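Local coordinates for protein KLLA0C04147p (Kluyveromyces lactis, PDB 5H2D) that binds ergosterol in its oxysterol-binding-protein-related domain, the part crystallised here, and probably transfers sterols between membranes, at residues H231-A243 / Y252-G264. Residues are numbered along the deposited sequence; the frame is centred on the assembly and turned at random.
Sequences HNTGDYCMIHFKA and YEVKGEVYNAKGG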
loop_
_atom_site.group_PDB
_atom_site.type_symbol
_atom_site.label_atom_id
_atom_site.label_comp_id
_atom_site.label_asym_id
_atom_site.label_seq_id
_atom_site.Cartn_x
_atom_site.Cartn_y
_atom_site.Cartn_z
ATOM N N HIS A 231 14.908 4.546 14.170
ATOM C CA HIS A 231 16.363 4.566 14.090
ATOM C C HIS A 231 16.973 5.726 14.853
ATOM O O HIS A 231 18.187 5.726 15.084
ATOM C CB HIS A 231 16.809 4.612 12.633
ATOM C CG HIS A 231 16.506 3.356 11.882
ATOM N ND1 HIS A 231 17.423 2.339 11.724
ATOM C CD2 HIS A 231 15.376 2.946 11.259
ATOM C CE1 HIS A 231 16.875 1.360 11.025
ATOM N NE2 HIS A 231 15.633 1.705 10.731
ATOM N N ASN A 232 16.168 6.700 15.253
ATOM C CA ASN A 232 16.694 7.871 15.927
ATOM C C ASN A 232 16.637 7.771 17.446
ATOM O O ASN A 232 17.509 8.341 18.111
ATOM C CB ASN A 232 15.946 9.122 15.451
ATOM C CG ASN A 232 16.220 9.445 13.984
ATOM O OD1 ASN A 232 15.709 8.782 13.074
ATOM N ND2 ASN A 232 17.023 10.473 13.750
ATOM N N THR A 233 15.687 7.029 18.025
ATOM C CA THR A 233 15.474 7.181 19.476
ATOM C C THR A 233 16.081 6.169 20.495
ATOM O O THR A 233 16.535 6.622 21.544
ATOM C CB THR A 233 13.959 7.306 19.791
ATOM O OG1 THR A 233 13.216 6.255 19.163
ATOM C CG2 THR A 233 13.441 8.666 19.326
ATOM N N GLY A 234 16.106 4.852 20.283
ATOM C CA GLY A 234 15.452 4.117 19.222
ATOM C C GLY A 234 14.450 3.125 19.825
ATOM O O GLY A 234 14.760 1.980 20.185
ATOM N N ASP A 235 13.228 3.614 19.966
ATOM C CA ASP A 235 12.094 2.795 20.361
ATOM C C ASP A 235 11.840 1.688 19.331
ATOM O O ASP A 235 12.319 1.735 18.195
ATOM C CB ASP A 235 10.867 3.688 20.503
ATOM C CG ASP A 235 11.153 4.943 21.305
ATOM O OD1 ASP A 235 11.710 4.808 22.413
ATOM O OD2 ASP A 235 10.833 6.060 20.841
ATOM N N TYR A 236 11.081 0.670 19.737
ATOM C CA TYR A 236 10.737 -0.392 18.799
ATOM C C TYR A 236 9.401 -1.006 19.189
ATOM O O TYR A 236 8.951 -0.901 20.330
ATOM C CB TYR A 236 11.825 -1.475 18.723
ATOM C CG TYR A 236 12.122 -2.163 20.045
ATOM C CD1 TYR A 236 12.962 -1.569 20.981
ATOM C CD2 TYR A 236 11.568 -3.398 20.351
ATOM C CE1 TYR A 236 13.239 -2.187 22.194
ATOM C CE2 TYR A 236 11.844 -4.025 21.561
ATOM C CZ TYR A 236 12.675 -3.410 22.475
ATOM O OH TYR A 236 12.947 -4.029 23.680
ATOM N N CYS A 237 8.766 -1.652 18.213
ATOM C CA CYS A 237 7.434 -2.206 18.408
ATOM C C CYS A 237 7.366 -3.578 17.760
ATOM O O CYS A 237 7.830 -3.753 16.632
ATOM C CB CYS A 237 6.361 -1.271 17.816
ATOM S SG CYS A 237 4.696 -1.972 17.763
ATOM N N MET A 238 6.801 -4.544 18.481
ATOM C CA MET A 238 6.544 -5.884 17.972
ATOM C C MET A 238 5.054 -6.028 17.704
ATOM O O MET A 238 4.236 -5.732 18.585
ATOM C CB MET A 238 6.997 -6.955 18.971
ATOM C CG MET A 238 8.416 -6.798 19.484
ATOM S SD MET A 238 9.654 -6.923 18.187
ATOM C CE MET A 238 9.145 -8.409 17.333
ATOM N N ILE A 239 4.701 -6.461 16.487
ATOM C CA ILE A 239 3.317 -6.681 16.085
ATOM C C ILE A 239 3.124 -8.137 15.699
ATOM O O ILE A 239 3.948 -8.715 14.983
ATOM C CB ILE A 239 2.914 -5.777 14.906
ATOM C CG1 ILE A 239 3.328 -4.332 15.194
ATOM C CG2 ILE A 239 1.410 -5.943 14.610
ATOM C CD1 ILE A 239 2.923 -3.354 14.096
ATOM N N HIS A 240 2.010 -8.718 16.129
ATOM C CA HIS A 240 1.743 -10.129 15.871
ATOM C C HIS A 240 0.387 -10.259 15.191
ATOM O O HIS A 240 -0.647 -10.050 15.830
ATOM C CB HIS A 240 1.798 -10.931 17.174
ATOM C CG HIS A 240 2.868 -10.458 18.110
ATOM N ND1 HIS A 240 4.171 -10.902 18.036
ATOM C CD2 HIS A 240 2.839 -9.545 19.111
ATOM C CE1 HIS A 240 4.893 -10.301 18.965
ATOM N NE2 HIS A 240 4.111 -9.469 19.627
ATOM N N PHE A 241 0.403 -10.566 13.887
ATOM C CA PHE A 241 -0.795 -10.954 13.146
ATOM C C PHE A 241 -0.971 -12.456 13.304
ATOM O O PHE A 241 -0.149 -13.239 12.814
ATOM C CB PHE A 241 -0.678 -10.607 11.662
ATOM C CG PHE A 241 -0.722 -9.134 11.358
ATOM C CD1 PHE A 241 0.420 -8.356 11.459
ATOM C CD2 PHE A 241 -1.891 -8.550 10.897
ATOM C CE1 PHE A 241 0.394 -6.999 11.160
ATOM C CE2 PHE A 241 -1.933 -7.195 10.583
ATOM C CZ PHE A 241 -0.785 -6.419 10.712
ATOM N N LYS A 242 -2.046 -12.861 13.969
ATOM C CA LYS A 242 -2.276 -14.279 14.193
ATOM C C LYS A 242 -2.721 -14.952 12.900
ATOM O O LYS A 242 -3.544 -14.416 12.152
ATOM C CB LYS A 242 -3.315 -14.466 15.299
ATOM C CG LYS A 242 -3.781 -15.900 15.504
ATOM C CD LYS A 242 -3.780 -16.285 16.976
ATOM C CE LYS A 242 -2.535 -17.096 17.321
ATOM N NZ LYS A 242 -2.533 -17.586 18.728
ATOM N N ALA A 243 -2.144 -16.119 12.621
ATOM C CA ALA A 243 -2.519 -16.898 11.449
ATOM C C ALA A 243 -3.791 -17.691 11.720
ATOM O O ALA A 243 -4.072 -18.082 12.856
ATOM C CB ALA A 243 -1.390 -17.848 11.051
ATOM N N TYR A 252 -9.332 -12.778 13.437
ATOM C CA TYR A 252 -8.679 -11.661 12.760
ATOM C C TYR A 252 -7.771 -10.906 13.723
ATOM O O TYR A 252 -7.635 -9.689 13.658
ATOM C CB TYR A 252 -9.732 -10.740 12.153
ATOM C CG TYR A 252 -10.390 -11.328 10.924
ATOM C CD1 TYR A 252 -11.292 -12.384 11.019
ATOM C CD2 TYR A 252 -10.098 -10.836 9.665
ATOM C CE1 TYR A 252 -11.884 -12.922 9.888
ATOM C CE2 TYR A 252 -10.678 -11.363 8.544
ATOM C CZ TYR A 252 -11.569 -12.403 8.651
ATOM O OH TYR A 252 -12.138 -12.912 7.501
ATOM N N GLU A 253 -7.135 -11.631 14.636
ATOM C CA GLU A 253 -6.538 -10.995 15.799
ATOM C C GLU A 253 -5.182 -10.380 15.487
ATOM O O GLU A 253 -4.365 -10.947 14.750
ATOM C CB GLU A 253 -6.408 -12.008 16.932
ATOM C CG GLU A 253 -7.750 -12.596 17.328
ATOM C CD GLU A 253 -7.629 -13.667 18.385
ATOM O OE1 GLU A 253 -6.562 -13.740 19.032
ATOM O OE2 GLU A 253 -8.602 -14.436 18.558
ATOM N N VAL A 254 -4.954 -9.200 16.049
ATOM C CA VAL A 254 -3.654 -8.549 15.992
ATOM C C VAL A 254 -3.382 -7.944 17.364
ATOM O O VAL A 254 -4.302 -7.463 18.032
ATOM C CB VAL A 254 -3.592 -7.488 14.870
ATOM C CG1 VAL A 254 -4.602 -6.377 15.121
ATOM C CG2 VAL A 254 -2.166 -6.948 14.706
ATOM N N LYS A 255 -2.126 -8.019 17.800
ATOM C CA LYS A 255 -1.689 -7.443 19.065
ATOM C C LYS A 255 -0.288 -6.891 18.876
ATOM O O LYS A 255 0.466 -7.370 18.029
ATOM C CB LYS A 255 -1.648 -8.457 20.226
ATOM C CG LYS A 255 -2.581 -9.641 20.110
ATOM C CD LYS A 255 -2.477 -10.533 21.355
ATOM C CE LYS A 255 -1.050 -10.991 21.605
ATOM N NZ LYS A 255 -0.573 -11.959 20.572
ATOM N N GLY A 256 0.067 -5.895 19.681
ATOM C CA GLY A 256 1.404 -5.340 19.603
ATOM C C GLY A 256 1.837 -4.769 20.933
ATOM O O GLY A 256 1.018 -4.503 21.818
ATOM N N GLU A 257 3.150 -4.582 21.057
ATOM C CA GLU A 257 3.770 -4.010 22.246
ATOM C C GLU A 257 4.794 -2.975 21.810
ATOM O O GLU A 257 5.589 -3.246 20.906
ATOM C CB GLU A 257 4.445 -5.098 23.093
ATOM C CG GLU A 257 3.541 -6.270 23.451
ATOM C CD GLU A 257 3.418 -7.305 22.333
ATOM O OE1 GLU A 257 4.431 -7.596 21.650
ATOM O OE2 GLU A 257 2.299 -7.825 22.136
ATOM N N VAL A 258 4.785 -1.807 22.456
ATOM C CA VAL A 258 5.674 -0.693 22.136
ATOM C C VAL A 258 6.667 -0.520 23.279
ATOM O O VAL A 258 6.266 -0.350 24.438
ATOM C CB VAL A 258 4.894 0.613 21.909
ATOM C CG1 VAL A 258 5.837 1.732 21.506
ATOM C CG2 VAL A 258 3.812 0.419 20.851
ATOM N N TYR A 259 7.955 -0.524 22.946
ATOM C CA TYR A 259 9.020 -0.422 23.934
ATOM C C TYR A 259 9.844 0.838 23.714
ATOM O O TYR A 259 10.076 1.251 22.571
ATOM C CB TYR A 259 9.940 -1.636 23.867
ATOM C CG TYR A 259 9.243 -2.949 24.108
ATOM C CD1 TYR A 259 9.125 -3.474 25.393
ATOM C CD2 TYR A 259 8.714 -3.681 23.047
ATOM C CE1 TYR A 259 8.497 -4.678 25.615
ATOM C CE2 TYR A 259 8.085 -4.892 23.258
ATOM C CZ TYR A 259 7.982 -5.391 24.544
ATOM O OH TYR A 259 7.346 -6.594 24.746
ATOM N N ASN A 260 10.305 1.437 24.814
ATOM C CA ASN A 260 11.318 2.474 24.713
ATOM C C ASN A 260 12.684 1.828 24.479
ATOM O O ASN A 260 12.825 0.606 24.430
ATOM C CB ASN A 260 11.293 3.379 25.949
ATOM C CG ASN A 260 11.652 2.646 27.237
ATOM O OD1 ASN A 260 12.584 1.857 27.279
ATOM N ND2 ASN A 260 10.903 2.925 28.297
ATOM N N ALA A 261 13.710 2.664 24.307
ATOM C CA ALA A 261 15.018 2.160 23.899
ATOM C C ALA A 261 15.673 1.280 24.960
ATOM O O ALA A 261 16.551 0.477 24.626
ATOM C CB ALA A 261 15.942 3.331 23.553
ATOM N N LYS A 262 15.279 1.411 26.224
ATOM C CA LYS A 262 15.805 0.555 27.279
ATOM C C LYS A 262 14.967 -0.701 27.483
ATOM O O LYS A 262 15.143 -1.398 28.488
ATOM C CB LYS A 262 15.916 1.339 28.592
ATOM C CG LYS A 262 16.861 2.527 28.509
ATOM C CD LYS A 262 18.200 2.109 27.910
ATOM C CE LYS A 262 19.104 3.307 27.632
ATOM N NZ LYS A 262 19.553 3.986 28.878
ATOM N N GLY A 263 14.071 -1.015 26.552
ATOM C CA GLY A 263 13.263 -2.205 26.685
ATOM C C GLY A 263 12.105 -2.084 27.643
ATOM O O GLY A 263 11.473 -3.098 27.953
ATOM N N GLY A 264 11.809 -0.886 28.122
ATOM C CA GLY A 264 10.635 -0.683 28.941
ATOM C C GLY A 264 9.362 -0.689 28.124
ATOM O O GLY A 264 9.236 0.077 27.162
HETATM O O HOH W 1 13.141 5.934 24.221
HETATM O O HOH W 2 -2.030 -12.118 17.442
#
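His-240 and Glu-257 meet through a nearly straight hydrogen bond: NE2 of His-240 lies 2.8 Å from OE1 of Glu-257, with 163° at the hydrogen. The acceptor sits in the imidazole plane and uses its syn lone pair, the carboxylate turned only 26° from the ring. A bend at chi2 (81°) folds the Glu-257 chain back across the strand pair to that ring edge.

On the same side of the sheet, the rings of Tyr-236 and Tyr-259 form an offset pair that hardly overlaps, centroids 5.1 Å apart. CB of Tyr-259, 3.8 Å from the Tyr-236 ring centroid, makes a CH-pi contact over one face of that ring, toward its rim. Replacing Tyr-236 by alanine would probably uncover this side of Tyr-259 and open a gap beside Gly-263, whose CA lies 3.5 Å from the lost OH.

On the reverse face, CG2 of Val-254 stands over the centre of the Phe-241 ring, 4.0 Å from its centroid, and also touches CG2 of Ile-239.

Paired backbone bonds set this register, as between Met-238 and Glu-257, in an antiparallel hairpin of the sterol-binding domain; the Phe-241 side chain is about 9 Å from the bound ergosterol. Helix 95-108 packs against Cys-237 and Ile-239, while Asp-225 on strand 219-230 bonds ND1 of His-240. With both ring nitrogens engaged by carboxylates, the imidazole is fixed in rotation and its protonated form is probably favoured.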